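Local coordinates for protein glucoamylase (Thermoanaerobacterium thermosaccharolyticum, PDB 1LF6) that hydrolyses terminal alpha-1,4-linked glucose residues one after another from the non-reducing ends of glucan chains, with release of beta-D-glucose, at residues S301-L305 against P651-A657; T491-L496 against K529-D533; P571-R575 against R597-T603; M608-A612 against S665-V671. One frame throughout, in Å; residues are numbered along the deposited sequence.

How the contacts relate
Four contacts within one (alpha/alpha)-barrel enzyme illustrate how chemistry follows depth in a fold. Contacts 1 and 3 are buried: contact 1 pairs one hydrogen bond with a CH-pi contact, contact 3 has more than one of each. Contacts 2 and 4 lie farther out, partly buried, and rest on van der Waals contact. Contacts 1 and 4 share helix 653-668, at its beginning and its end; contacts 3 and 4 share helix 600-612 in the same way. Trp654 of contact 1 packs on Leu601 of contact 3. Contact 2 joins outlying loops, yet its segment 529-533 runs inward until the Asp533 side chain packs against the backbone carbonyl of Arg575 in contact 3, the contact nearest the probable catalytic residues.

Contact 1. Residues S301-L305 against P651-A657; sequences SMMIL and PLNWAHA
Ile304 lays its CD1 over one face of the His656 imidazole (chi1 -83°, chi2 -75°), 4.2 Å from the ring centroid and 18° off the normal, a CH-pi contact between two helices of the (alpha/alpha) barrel. Segments 301-305 and 653-657 run roughly antiparallel, crossing at -142° with axes 9.4 Å apart; Ser301 CA is 5.3 Å from His656 CA and Leu305 CA 6.2 Å from Asn653 CA. After a cis peptide bond before Pro651, 651-652 are extended and Leu652 is the N-cap. Ile304 (mt) also brings CG2 to 3.9 Å from Pro651 CG. Leu305, in the mt rotamer, spans the first turn of its partner, with CD2 3.4 Å from Asn653 O and CD1 4.2 Å from Ala657 CB. The contact joins an early helix of the barrel domain, 296-306, to a late one, 653-668, consistent with closure of the helical ring. At the imidazole edge, His656 ND1 donates to Ser301 OG at 3.0 Å, and that hydroxyl is also bonded to Leu297 O.

Contact 2. Residues T491-L496 against K529-D533; sequences TENGPL and KEIVD
An ST turn shapes one side of this loop-to-loop contact at the periphery of the (alpha/alpha)-barrel domain: Thr491 OG1 (chi1 t) accepts from Asn493 N at 3.1 Å. Glu492 and Asn493 turn the chain (psi 7° and 32°), Gly494 is extended (-84/152), Pro495 bends it (-74/-18) and Leu496 is extended again. Facing it, 529-530 end a 3-10 turn, after which 531-533 are extended. Gly494 CA lies 5.1 Å from Lys529 CA, and Pro495 CA 6.4 Å from Glu530 CA. Lys529 makes the most extensive contact. In mtmt form its aliphatic chain lies along the turn, CD being 3.6 Å from both Thr491 OG1 and Asn493 O, and its ammonium group goes on to a salt bridge with Asp514. Within its own turn Gly494 is hemmed in: a CB would come 3.2 Å from Thr491 CG2; its CA lies 4.1 Å from Lys529 CB. The ring of Pro495 sits on the 3-10 turn, CD 3.4 Å from Lys529 O and CG 4.0 Å from Glu530 CG. Helix 550-562 also receives Leu496 and Val532, through Val558 and Thr562, so both loops rest on the same patch of that helix. There Leu496, rotamer mt, places CD1 3.9 Å from Val532 CG1.

Contact 3. Residues P571-R575 against R597-T603; sequences PSWYR and RLWPLLT
Three aromatic side chains and two hydroxyls join strand 570-573 to the start of helix 600-612. Segments 571-574 and 597-599 are extended, Trp599 being the N-cap. Ser572 CA lies 4.9 Å from Thr603 CA and Tyr574 CA 4.9 Å from Leu598 CA. Trp599 N donates to Trp573 O (3.2 Å). Ser572 (chi1 t) donates from OG to Thr603 OG1 (3.0 Å), and Thr603 (m) from OG1 to Pro571 O (2.7 Å). Trp573 (chi1 -69°, chi2 -105°) sets CB 4.3 Å from Leu602 CB and bonds Asp560 through NE1; Leu602 (mt) puts CD1 3.5 Å from Tyr574 O. Leu598 CD1 makes a CH-pi contact 3.5 Å from the Tyr574 ring centroid (chi1 -67°, chi2 -82°), 11° off the normal; the tyrosine hydroxyl bonds Glu640. A water links Arg575 N (3.0 Å) to Arg597 O (2.8 Å). Arg575 (chi1-chi3 m, t, p) sets CG 3.7 Å from the five-membered-ring centroid of Trp599 (chi1 -71°, chi2 50°) and NE 3.3 Å from Trp599 CZ2. Packed against Trp599 and, by cation-pi contact, Trp437, the Arg575 side chain lies about 6 Å from those of Glu435 and Glu438, consistent with a positive charge positioned near the probable catalytic acceptor and donor.

Contact 4. Residues M608-A612 against S665-V671; sequences MYEIA and SNIEHKV
Where two helices of the (alpha/alpha) barrel come to their C-terminal ends, Ile611 is the bump and the turn that closes helix 653-668 is the hollow. Residues 608-612 are the last of helix 600-612. In the partner segment the chain is helical to Glu668, passes through positive phi at His669 (73/35) and continues extended, with Ser665 O accepting from His669 N (2.7 Å) and Lys670 N (3.2 Å). This turn folds 669-671 back beside Ser665, and Ile611, pointing toward it in the mt rotamer, fills the recess: CD1 lies 3.5 Å from Ser665 CB and from Asn666 N, while CG2 lies 3.6 Å from Lys670 N. Ile611 CA is 6.1 Å from Lys670 CA. Met608, all three chi angles m, curls its methyl into a second pocket, CE 3.2 Å from Ser665 OG and 3.6 Å from Val671 CG1; that hydroxyl bonds Ile661 O and Leu672 N. Val671 (chi1 t) is the answering bump, resting CG2 4.3 Å from Ile611 CG2 and 4.0 Å from Ala612 CB.

Contact 1. Residues S301-L305 against P651-A657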
loop_
_atom_site.group_PDB
_atom_site.type_symbol
_atom_site.label_atom_id
_atom_site.label_comp_id
_atom_site.label_asym_id
_atom_site.label_seq_id
_atom_site.Cartn_x
_atom_site.Cartn_y
_atom_site.Cartn_z
ATOM N N SER A 301 -3.269 -8.885 -7.746
ATOM C CA SER A 301 -1.998 -8.320 -7.301
ATOM C C SER A 301 -1.386 -7.399 -8.355
ATOM O O SER A 301 -0.939 -6.301 -8.035
ATOM C CB SER A 301 -1.001 -9.440 -6.968
ATOM O OG SER A 301 -1.492 -10.263 -5.921
ATOM N N MET A 302 -1.376 -7.841 -9.612
ATOM C CA MET A 302 -0.789 -7.030 -10.670
ATOM C C MET A 302 -1.521 -5.711 -10.923
ATOM O O MET A 302 -0.891 -4.707 -11.254
ATOM C CB MET A 302 -0.679 -7.839 -11.968
ATOM C CG MET A 302 0.347 -8.975 -11.908
ATOM S SD MET A 302 1.947 -8.466 -11.244
ATOM C CE MET A 302 2.390 -7.121 -12.360
ATOM N N MET A 303 -2.841 -5.701 -10.767
ATOM C CA MET A 303 -3.602 -4.473 -10.976
ATOM C C MET A 303 -3.312 -3.512 -9.825
ATOM O O MET A 303 -3.125 -2.307 -10.033
ATOM C CB MET A 303 -5.103 -4.769 -11.034
ATOM C CG MET A 303 -5.494 -5.718 -12.159
ATOM S SD MET A 303 -7.274 -5.888 -12.398
ATOM C CE MET A 303 -7.457 -5.037 -13.859
ATOM N N ILE A 304 -3.280 -4.054 -8.612
ATOM C CA ILE A 304 -2.999 -3.247 -7.434
ATOM C C ILE A 304 -1.645 -2.563 -7.604
ATOM O O ILE A 304 -1.513 -1.370 -7.333
ATOM C CB ILE A 304 -2.994 -4.109 -6.143
ATOM C CG1 ILE A 304 -4.420 -4.542 -5.808
ATOM C CG2 ILE A 304 -2.381 -3.324 -4.979
ATOM C CD1 ILE A 304 -4.514 -5.441 -4.595
ATOM N N LEU A 305 -0.644 -3.307 -8.068
ATOM C CA LEU A 305 0.683 -2.730 -8.273
ATOM C C LEU A 305 0.590 -1.661 -9.353
ATOM O O LEU A 305 1.078 -0.544 -9.192
ATOM C CB LEU A 305 1.687 -3.813 -8.695
ATOM C CG LEU A 305 1.951 -4.916 -7.664
ATOM C CD1 LEU A 305 3.004 -5.873 -8.201
ATOM C CD2 LEU A 305 2.412 -4.299 -6.336
ATOM N N PRO A 651 -3.224 -2.462 0.983
ATOM C CA PRO A 651 -2.379 -3.577 0.530
ATOM C C PRO A 651 -0.889 -3.265 0.646
ATOM O O PRO A 651 -0.471 -2.140 0.367
ATOM C CB PRO A 651 -2.814 -3.764 -0.930
ATOM C CG PRO A 651 -3.247 -2.383 -1.343
ATOM C CD PRO A 651 -4.017 -1.906 -0.125
ATOM N N LEU A 652 -0.087 -4.243 1.074
ATOM C CA LEU A 652 1.361 -4.035 1.149
ATOM C C LEU A 652 1.849 -4.463 -0.228
ATOM O O LEU A 652 1.912 -5.655 -0.537
ATOM C CB LEU A 652 2.016 -4.903 2.236
ATOM C CG LEU A 652 3.522 -4.670 2.425
ATOM C CD1 LEU A 652 3.762 -3.252 2.931
ATOM C CD2 LEU A 652 4.104 -5.665 3.409
ATOM N N ASN A 653 2.174 -3.481 -1.059
ATOM C CA ASN A 653 2.602 -3.742 -2.426
ATOM C C ASN A 653 3.743 -4.737 -2.573
ATOM O O ASN A 653 3.734 -5.563 -3.484
ATOM C CB ASN A 653 2.931 -2.418 -3.119
ATOM C CG ASN A 653 1.698 -1.536 -3.285
ATOM O OD1 ASN A 653 0.568 -2.037 -3.324
ATOM N ND2 ASN A 653 1.904 -0.231 -3.397
ATOM N N TRP A 654 4.715 -4.669 -1.674
ATOM C CA TRP A 654 5.843 -5.587 -1.701
ATOM C C TRP A 654 5.360 -7.033 -1.502
ATOM O O TRP A 654 5.870 -7.966 -2.144
ATOM C CB TRP A 654 6.839 -5.173 -0.611
ATOM C CG TRP A 654 8.088 -5.990 -0.511
ATOM C CD1 TRP A 654 8.476 -7.027 -1.315
ATOM C CD2 TRP A 654 9.098 -5.861 0.493
ATOM N NE1 TRP A 654 9.667 -7.554 -0.868
ATOM C CE2 TRP A 654 10.070 -6.856 0.240
ATOM C CE3 TRP A 654 9.278 -4.999 1.584
ATOM C CZ2 TRP A 654 11.204 -7.011 1.044
ATOM C CZ3 TRP A 654 10.400 -5.154 2.381
ATOM C CH2 TRP A 654 11.351 -6.153 2.106
ATOM N N ALA A 655 4.368 -7.222 -0.634
ATOM C CA ALA A 655 3.840 -8.558 -0.380
ATOM C C ALA A 655 3.102 -9.107 -1.609
ATOM O O ALA A 655 3.176 -10.296 -1.912
ATOM C CB ALA A 655 2.908 -8.531 0.822
ATOM N N HIS A 656 2.378 -8.242 -2.307
ATOM C CA HIS A 656 1.670 -8.669 -3.507
ATOM C C HIS A 656 2.677 -9.006 -4.596
ATOM O O HIS A 656 2.475 -9.937 -5.376
ATOM C CB HIS A 656 0.703 -7.578 -3.966
ATOM C CG HIS A 656 -0.606 -7.604 -3.238
ATOM N ND1 HIS A 656 -1.576 -8.551 -3.495
ATOM C CD2 HIS A 656 -1.068 -6.863 -2.204
ATOM C CE1 HIS A 656 -2.577 -8.394 -2.645
ATOM N NE2 HIS A 656 -2.294 -7.378 -1.851
ATOM N N ALA A 657 3.770 -8.250 -4.635
ATOM C CA ALA A 657 4.821 -8.483 -5.612
ATOM C C ALA A 657 5.464 -9.828 -5.294
ATOM O O ALA A 657 5.760 -10.621 -6.193
ATOM C CB ALA A 657 5.860 -7.361 -5.546
#

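Contact 2. Residues T491-L496 against K529-D533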
loop_
_atom_site.group_PDB
_atom_site.type_symbol
_atom_site.label_atom_id
_atom_site.label_comp_id
_atom_site.label_asym_id
_atom_site.label_seq_id
_atom_site.Cartn_x
_atom_site.Cartn_y
_atom_site.Cartn_z
ATOM N N THR A 491 27.506 -16.330 13.684
ATOM C CA THR A 491 28.008 -16.625 15.019
ATOM C C THR A 491 28.108 -18.133 15.231
ATOM O O THR A 491 27.383 -18.914 14.618
ATOM C CB THR A 491 27.104 -16.031 16.128
ATOM O OG1 THR A 491 27.762 -16.155 17.399
ATOM C CG2 THR A 491 25.757 -16.761 16.177
ATOM N N GLU A 492 29.034 -18.528 16.095
ATOM C CA GLU A 492 29.243 -19.922 16.433
ATOM C C GLU A 492 29.220 -19.978 17.954
ATOM O O GLU A 492 29.473 -21.015 18.564
ATOM C CB GLU A 492 30.593 -20.382 15.886
ATOM C CG GLU A 492 30.688 -20.236 14.376
ATOM C CD GLU A 492 32.106 -20.246 13.866
ATOM O OE1 GLU A 492 32.699 -21.341 13.775
ATOM O OE2 GLU A 492 32.635 -19.149 13.568
ATOM N N ASN A 493 28.877 -18.843 18.556
ATOM C CA ASN A 493 28.826 -18.717 20.006
ATOM C C ASN A 493 27.492 -18.118 20.455
ATOM O O ASN A 493 27.437 -17.401 21.453
ATOM C CB ASN A 493 29.972 -17.812 20.464
ATOM C CG ASN A 493 30.208 -17.875 21.953
ATOM O OD1 ASN A 493 30.757 -16.944 22.535
ATOM N ND2 ASN A 493 29.810 -18.977 22.577
ATOM N N GLY A 494 26.423 -18.411 19.717
ATOM C CA GLY A 494 25.113 -17.879 20.057
ATOM C C GLY A 494 24.358 -18.685 21.103
ATOM O O GLY A 494 24.561 -19.888 21.213
ATOM N N PRO A 495 23.469 -18.043 21.881
ATOM C CA PRO A 495 22.681 -18.706 22.925
ATOM C C PRO A 495 21.545 -19.576 22.391
ATOM O O PRO A 495 21.023 -20.426 23.107
ATOM C CB PRO A 495 22.160 -17.535 23.749
ATOM C CG PRO A 495 21.934 -16.490 22.707
ATOM C CD PRO A 495 23.189 -16.594 21.856
ATOM N N LEU A 496 21.167 -19.363 21.134
ATOM C CA LEU A 496 20.070 -20.121 20.544
ATOM C C LEU A 496 20.500 -21.449 19.940
ATOM O O LEU A 496 21.595 -21.568 19.392
ATOM C CB LEU A 496 19.362 -19.281 19.478
ATOM C CG LEU A 496 18.724 -17.968 19.934
ATOM C CD1 LEU A 496 18.173 -17.217 18.734
ATOM C CD2 LEU A 496 17.616 -18.259 20.940
ATOM N N LYS A 529 23.773 -11.585 19.412
ATOM C CA LYS A 529 23.649 -13.022 19.174
ATOM C C LYS A 529 22.295 -13.626 19.554
ATOM O O LYS A 529 22.009 -14.770 19.203
ATOM C CB LYS A 529 24.779 -13.762 19.895
ATOM C CG LYS A 529 26.164 -13.425 19.351
ATOM C CD LYS A 529 27.258 -14.030 20.205
ATOM C CE LYS A 529 27.332 -13.341 21.565
ATOM N NZ LYS A 529 28.372 -13.959 22.406
ATOM N N GLU A 530 21.463 -12.862 20.257
ATOM C CA GLU A 530 20.137 -13.342 20.652
ATOM C C GLU A 530 19.109 -13.064 19.559
ATOM O O GLU A 530 17.992 -13.582 19.602
ATOM C CB GLU A 530 19.638 -12.623 21.913
ATOM C CG GLU A 530 20.463 -12.771 23.182
ATOM C CD GLU A 530 19.840 -12.000 24.338
ATOM O OE1 GLU A 530 18.704 -12.337 24.732
ATOM O OE2 GLU A 530 20.474 -11.049 24.850
ATOM N N ILE A 531 19.480 -12.241 18.587
ATOM C CA ILE A 531 18.540 -11.848 17.541
ATOM C C ILE A 531 18.732 -12.464 16.164
ATOM O O ILE A 531 19.777 -12.277 15.534
ATOM C CB ILE A 531 18.562 -10.313 17.364
ATOM C CG1 ILE A 531 18.555 -9.628 18.742
ATOM C CG2 ILE A 531 17.389 -9.864 16.523
ATOM C CD1 ILE A 531 17.325 -9.915 19.597
ATOM N N VAL A 532 17.725 -13.202 15.700
ATOM C CA VAL A 532 17.769 -13.803 14.369
ATOM C C VAL A 532 16.689 -13.143 13.514
ATOM O O VAL A 532 15.712 -12.605 14.039
ATOM C CB VAL A 532 17.579 -15.349 14.403
ATOM C CG1 VAL A 532 18.773 -15.984 15.095
ATOM C CG2 VAL A 532 16.277 -15.729 15.094
ATOM N N ASP A 533 16.874 -13.183 12.198
ATOM C CA ASP A 533 15.975 -12.521 11.255
ATOM C C ASP A 533 15.905 -13.351 9.965
ATOM O O ASP A 533 16.935 -13.683 9.380
ATOM C CB ASP A 533 16.564 -11.130 10.979
ATOM C CG ASP A 533 15.691 -10.267 10.090
ATOM O OD1 ASP A 533 15.086 -10.796 9.135
ATOM O OD2 ASP A 533 15.639 -9.041 10.339
#

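Contact 3. Residues P571-R575 against R597-T603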
loop_
_atom_site.group_PDB
_atom_site.type_symbol
_atom_site.label_atom_id
_atom_site.label_comp_id
_atom_site.label_asym_id
_atom_site.label_seq_id
_atom_site.Cartn_x
_atom_site.Cartn_y
_atom_site.Cartn_z
ATOM N N PRO A 571 1.788 -21.274 7.638
ATOM C CA PRO A 571 2.915 -20.727 8.385
ATOM C C PRO A 571 3.342 -19.325 7.981
ATOM O O PRO A 571 3.192 -18.916 6.825
ATOM C CB PRO A 571 4.008 -21.737 8.107
ATOM C CG PRO A 571 3.771 -22.024 6.644
ATOM C CD PRO A 571 2.256 -22.194 6.582
ATOM N N SER A 572 3.860 -18.589 8.958
ATOM C CA SER A 572 4.399 -17.255 8.721
ATOM C C SER A 572 5.478 -17.016 9.775
ATOM O O SER A 572 5.606 -17.789 10.723
ATOM C CB SER A 572 3.320 -16.176 8.798
ATOM O OG SER A 572 3.789 -14.985 8.170
ATOM N N TRP A 573 6.253 -15.955 9.602
ATOM C CA TRP A 573 7.340 -15.644 10.514
ATOM C C TRP A 573 7.335 -14.185 10.958
ATOM O O TRP A 573 6.778 -13.329 10.271
ATOM C CB TRP A 573 8.683 -15.918 9.829
ATOM C CG TRP A 573 8.976 -17.358 9.574
ATOM C CD1 TRP A 573 9.857 -18.140 10.259
ATOM C CD2 TRP A 573 8.361 -18.212 8.593
ATOM N NE1 TRP A 573 9.833 -19.424 9.774
ATOM C CE2 TRP A 573 8.922 -19.498 8.753
ATOM C CE3 TRP A 573 7.387 -18.014 7.598
ATOM C CZ2 TRP A 573 8.546 -20.587 7.956
ATOM C CZ3 TRP A 573 7.012 -19.095 6.806
ATOM C CH2 TRP A 573 7.593 -20.366 6.991
ATOM N N TYR A 574 7.950 -13.911 12.112
ATOM C CA TYR A 574 8.106 -12.538 12.611
ATOM C C TYR A 574 9.361 -12.052 11.886
ATOM O O TYR A 574 10.140 -12.869 11.389
ATOM C CB TYR A 574 8.410 -12.514 14.113
ATOM C CG TYR A 574 7.294 -12.977 15.018
ATOM C CD1 TYR A 574 6.262 -12.116 15.376
ATOM C CD2 TYR A 574 7.283 -14.276 15.535
ATOM C CE1 TYR A 574 5.245 -12.532 16.229
ATOM C CE2 TYR A 574 6.269 -14.703 16.388
ATOM C CZ TYR A 574 5.255 -13.825 16.731
ATOM O OH TYR A 574 4.256 -14.237 17.584
ATOM N N ARG A 575 9.572 -10.742 11.848
ATOM C CA ARG A 575 10.758 -10.176 11.198
ATOM C C ARG A 575 12.021 -10.535 11.984
ATOM O O ARG A 575 13.096 -10.682 11.409
ATOM C CB ARG A 575 10.653 -8.653 11.126
ATOM C CG ARG A 575 9.364 -8.132 10.535
ATOM C CD ARG A 575 9.104 -6.722 11.063
ATOM N NE ARG A 575 9.719 -5.679 10.275
ATOM C CZ ARG A 575 9.975 -4.453 10.724
ATOM N NH1 ARG A 575 10.533 -3.559 9.921
ATOM N NH2 ARG A 575 9.707 -4.129 11.978
ATOM N N ARG A 597 3.908 -8.403 14.499
ATOM C CA ARG A 597 3.180 -9.626 14.208
ATOM C C ARG A 597 3.760 -10.378 13.012
ATOM O O ARG A 597 4.887 -10.111 12.593
ATOM C CB ARG A 597 1.696 -9.295 14.012
ATOM C CG ARG A 597 1.099 -8.509 15.191
ATOM C CD ARG A 597 1.032 -9.332 16.496
ATOM N NE ARG A 597 0.631 -8.527 17.653
ATOM C CZ ARG A 597 0.263 -9.026 18.833
ATOM N NH1 ARG A 597 0.234 -10.335 19.029
ATOM N NH2 ARG A 597 -0.069 -8.212 19.828
ATOM N N LEU A 598 2.998 -11.327 12.482
ATOM C CA LEU A 598 3.434 -12.151 11.355
ATOM C C LEU A 598 3.311 -11.452 10.007
ATOM O O LEU A 598 2.321 -10.786 9.734
ATOM C CB LEU A 598 2.632 -13.454 11.335
ATOM C CG LEU A 598 3.086 -14.631 12.212
ATOM C CD1 LEU A 598 3.881 -14.165 13.411
ATOM C CD2 LEU A 598 1.855 -15.421 12.640
ATOM N N TRP A 599 4.321 -11.629 9.161
ATOM C CA TRP A 599 4.328 -11.003 7.847
ATOM C C TRP A 599 4.129 -11.991 6.708
ATOM O O TRP A 599 5.002 -12.812 6.426
ATOM C CB TRP A 599 5.648 -10.255 7.623
ATOM C CG TRP A 599 5.804 -9.006 8.450
ATOM C CD1 TRP A 599 5.620 -8.880 9.798
ATOM C CD2 TRP A 599 6.217 -7.719 7.980
ATOM N NE1 TRP A 599 5.894 -7.597 10.197
ATOM C CE2 TRP A 599 6.264 -6.861 9.102
ATOM C CE3 TRP A 599 6.552 -7.207 6.720
ATOM C CZ2 TRP A 599 6.633 -5.513 9.001
ATOM C CZ3 TRP A 599 6.922 -5.866 6.619
ATOM C CH2 TRP A 599 6.958 -5.034 7.759
ATOM N N PRO A 600 2.969 -11.938 6.038
ATOM C CA PRO A 600 2.805 -12.890 4.937
ATOM C C PRO A 600 3.949 -12.715 3.930
ATOM O O PRO A 600 4.289 -13.636 3.190
ATOM C CB PRO A 600 1.423 -12.543 4.362
ATOM C CG PRO A 600 1.035 -11.236 5.025
ATOM C CD PRO A 600 1.697 -11.277 6.366
ATOM N N LEU A 601 4.545 -11.525 3.917
ATOM C CA LEU A 601 5.677 -11.250 3.030
ATOM C C LEU A 601 6.767 -12.290 3.290
ATOM O O LEU A 601 7.359 -12.822 2.359
ATOM C CB LEU A 601 6.245 -9.850 3.299
ATOM C CG LEU A 601 7.623 -9.509 2.712
ATOM C CD1 LEU A 601 7.588 -9.578 1.191
ATOM C CD2 LEU A 601 8.038 -8.116 3.171
ATOM N N LEU A 602 7.025 -12.573 4.565
ATOM C CA LEU A 602 8.050 -13.536 4.932
ATOM C C LEU A 602 7.642 -14.973 4.624
ATOM O O LEU A 602 8.494 -15.857 4.522
ATOM C CB LEU A 602 8.421 -13.368 6.407
ATOM C CG LEU A 602 8.993 -11.968 6.662
ATOM C CD1 LEU A 602 9.380 -11.814 8.127
ATOM C CD2 LEU A 602 10.199 -11.745 5.741
ATOM N N THR A 603 6.343 -15.212 4.484
ATOM C CA THR A 603 5.857 -16.543 4.130
ATOM C C THR A 603 6.248 -16.734 2.667
ATOM O O THR A 603 6.699 -17.802 2.262
ATOM C CB THR A 603 4.323 -16.639 4.257
ATOM O OG1 THR A 603 3.954 -16.560 5.639
ATOM C CG2 THR A 603 3.822 -17.962 3.670
HETATM O O HOH W 1 7.458 -9.377 13.504
#

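Contact 4. Residues M608-A612 against S665-V671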
loop_
_atom_site.group_PDB
_atom_site.type_symbol
_atom_site.label_atom_id
_atom_site.label_comp_id
_atom_site.label_asym_id
_atom_site.label_seq_id
_atom_site.Cartn_x
_atom_site.Cartn_y
_atom_site.Cartn_z
ATOM N N MET A 608 10.041 -18.877 -1.573
ATOM C CA MET A 608 11.027 -18.666 -2.617
ATOM C C MET A 608 12.308 -19.407 -2.266
ATOM O O MET A 608 12.974 -19.969 -3.145
ATOM C CB MET A 608 11.296 -17.172 -2.806
ATOM C CG MET A 608 10.175 -16.444 -3.516
ATOM S SD MET A 608 9.817 -17.119 -5.175
ATOM C CE MET A 608 11.183 -16.477 -6.115
ATOM N N TYR A 609 12.662 -19.427 -0.985
ATOM C CA TYR A 609 13.861 -20.158 -0.590
ATOM C C TYR A 609 13.649 -21.652 -0.830
ATOM O O TYR A 609 14.545 -22.343 -1.311
ATOM C CB TYR A 609 14.201 -19.935 0.887
ATOM C CG TYR A 609 15.101 -21.031 1.420
ATOM C CD1 TYR A 609 14.568 -22.134 2.085
ATOM C CD2 TYR A 609 16.476 -21.015 1.169
ATOM C CE1 TYR A 609 15.376 -23.202 2.484
ATOM C CE2 TYR A 609 17.295 -22.076 1.561
ATOM C CZ TYR A 609 16.737 -23.170 2.217
ATOM O OH TYR A 609 17.529 -24.235 2.591
ATOM N N GLU A 610 12.464 -22.145 -0.491
ATOM C CA GLU A 610 12.172 -23.558 -0.671
ATOM C C GLU A 610 12.356 -23.974 -2.128
ATOM O O GLU A 610 12.862 -25.061 -2.402
ATOM C CB GLU A 610 10.760 -23.876 -0.177
ATOM C CG GLU A 610 10.592 -23.735 1.340
ATOM C CD GLU A 610 11.504 -24.669 2.136
ATOM O OE1 GLU A 610 11.595 -25.857 1.770
ATOM O OE2 GLU A 610 12.114 -24.224 3.135
ATOM N N ILE A 611 11.961 -23.113 -3.062
ATOM C CA ILE A 611 12.128 -23.414 -4.476
ATOM C C ILE A 611 13.621 -23.549 -4.763
ATOM O O ILE A 611 14.053 -24.489 -5.438
ATOM C CB ILE A 611 11.530 -22.303 -5.374
ATOM C CG1 ILE A 611 10.002 -22.275 -5.209
ATOM C CG2 ILE A 611 11.903 -22.550 -6.841
ATOM C CD1 ILE A 611 9.307 -21.212 -6.040
ATOM N N ALA A 612 14.409 -22.610 -4.248
ATOM C CA ALA A 612 15.859 -22.645 -4.429
ATOM C C ALA A 612 16.408 -23.964 -3.891
ATOM O O ALA A 612 17.385 -24.496 -4.415
ATOM C CB ALA A 612 16.502 -21.478 -3.688
ATOM N N SER A 665 7.147 -18.473 -9.833
ATOM C CA SER A 665 8.337 -19.279 -9.585
ATOM C C SER A 665 7.969 -20.722 -9.269
ATOM O O SER A 665 8.655 -21.646 -9.694
ATOM C CB SER A 665 9.162 -18.692 -8.426
ATOM O OG SER A 665 9.690 -17.418 -8.761
ATOM N N ASN A 666 6.887 -20.913 -8.522
ATOM C CA ASN A 666 6.452 -22.257 -8.159
ATOM C C ASN A 666 5.975 -23.033 -9.388
ATOM O O ASN A 666 5.951 -24.261 -9.378
ATOM C CB ASN A 666 5.329 -22.187 -7.123
ATOM C CG ASN A 666 4.948 -23.557 -6.576
ATOM O OD1 ASN A 666 3.766 -23.913 -6.533
ATOM N ND2 ASN A 666 5.943 -24.325 -6.144
ATOM N N ILE A 667 5.594 -22.315 -10.441
ATOM C CA ILE A 667 5.135 -22.957 -11.666
ATOM C C ILE A 667 6.327 -23.320 -12.557
ATOM O O ILE A 667 6.357 -24.406 -13.137
ATOM C CB ILE A 667 4.147 -22.048 -12.445
ATOM C CG1 ILE A 667 2.830 -21.938 -11.678
ATOM C CG2 ILE A 667 3.893 -22.613 -13.840
ATOM C CD1 ILE A 667 1.888 -20.871 -12.205
ATOM N N GLU A 668 7.304 -22.417 -12.648
ATOM C CA GLU A 668 8.509 -22.643 -13.452
ATOM C C GLU A 668 9.497 -23.558 -12.737
ATOM O O GLU A 668 10.380 -24.138 -13.365
ATOM C CB GLU A 668 9.251 -21.331 -13.746
ATOM C CG GLU A 668 8.617 -20.419 -14.765
ATOM C CD GLU A 668 8.364 -21.092 -16.096
ATOM O OE1 GLU A 668 9.315 -21.267 -16.894
ATOM O OE2 GLU A 668 7.195 -21.449 -16.339
ATOM N N HIS A 669 9.359 -23.659 -11.419
ATOM C CA HIS A 669 10.246 -24.478 -10.606
ATOM C C HIS A 669 11.625 -23.830 -10.472
ATOM O O HIS A 669 12.645 -24.518 -10.433
ATOM C CB HIS A 669 10.382 -25.882 -11.203
ATOM C CG HIS A 669 9.081 -26.607 -11.328
ATOM N ND1 HIS A 669 8.233 -26.803 -10.259
ATOM C CD2 HIS A 669 8.479 -27.180 -12.396
ATOM C CE1 HIS A 669 7.165 -27.466 -10.665
ATOM N NE2 HIS A 669 7.290 -27.708 -11.957
ATOM N N LYS A 670 11.651 -22.501 -10.413
ATOM C CA LYS A 670 12.905 -21.768 -10.259
ATOM C C LYS A 670 12.673 -20.341 -9.777
ATOM O O LYS A 670 11.602 -19.769 -9.984
ATOM C CB LYS A 670 13.676 -21.745 -11.580
ATOM C CG LYS A 670 13.018 -20.924 -12.662
ATOM C CD LYS A 670 13.776 -21.051 -13.972
ATOM C CE LYS A 670 13.001 -20.392 -15.105
ATOM N NZ LYS A 670 13.704 -20.513 -16.412
ATOM N N VAL A 671 13.690 -19.772 -9.139
ATOM C CA VAL A 671 13.623 -18.415 -8.616
ATOM C C VAL A 671 13.743 -17.427 -9.773
ATOM O O VAL A 671 14.840 -17.086 -10.212
ATOM C CB VAL A 671 14.748 -18.194 -7.588
ATOM C CG1 VAL A 671 14.658 -16.800 -6.981
ATOM C CG2 VAL A 671 14.641 -19.265 -6.499
#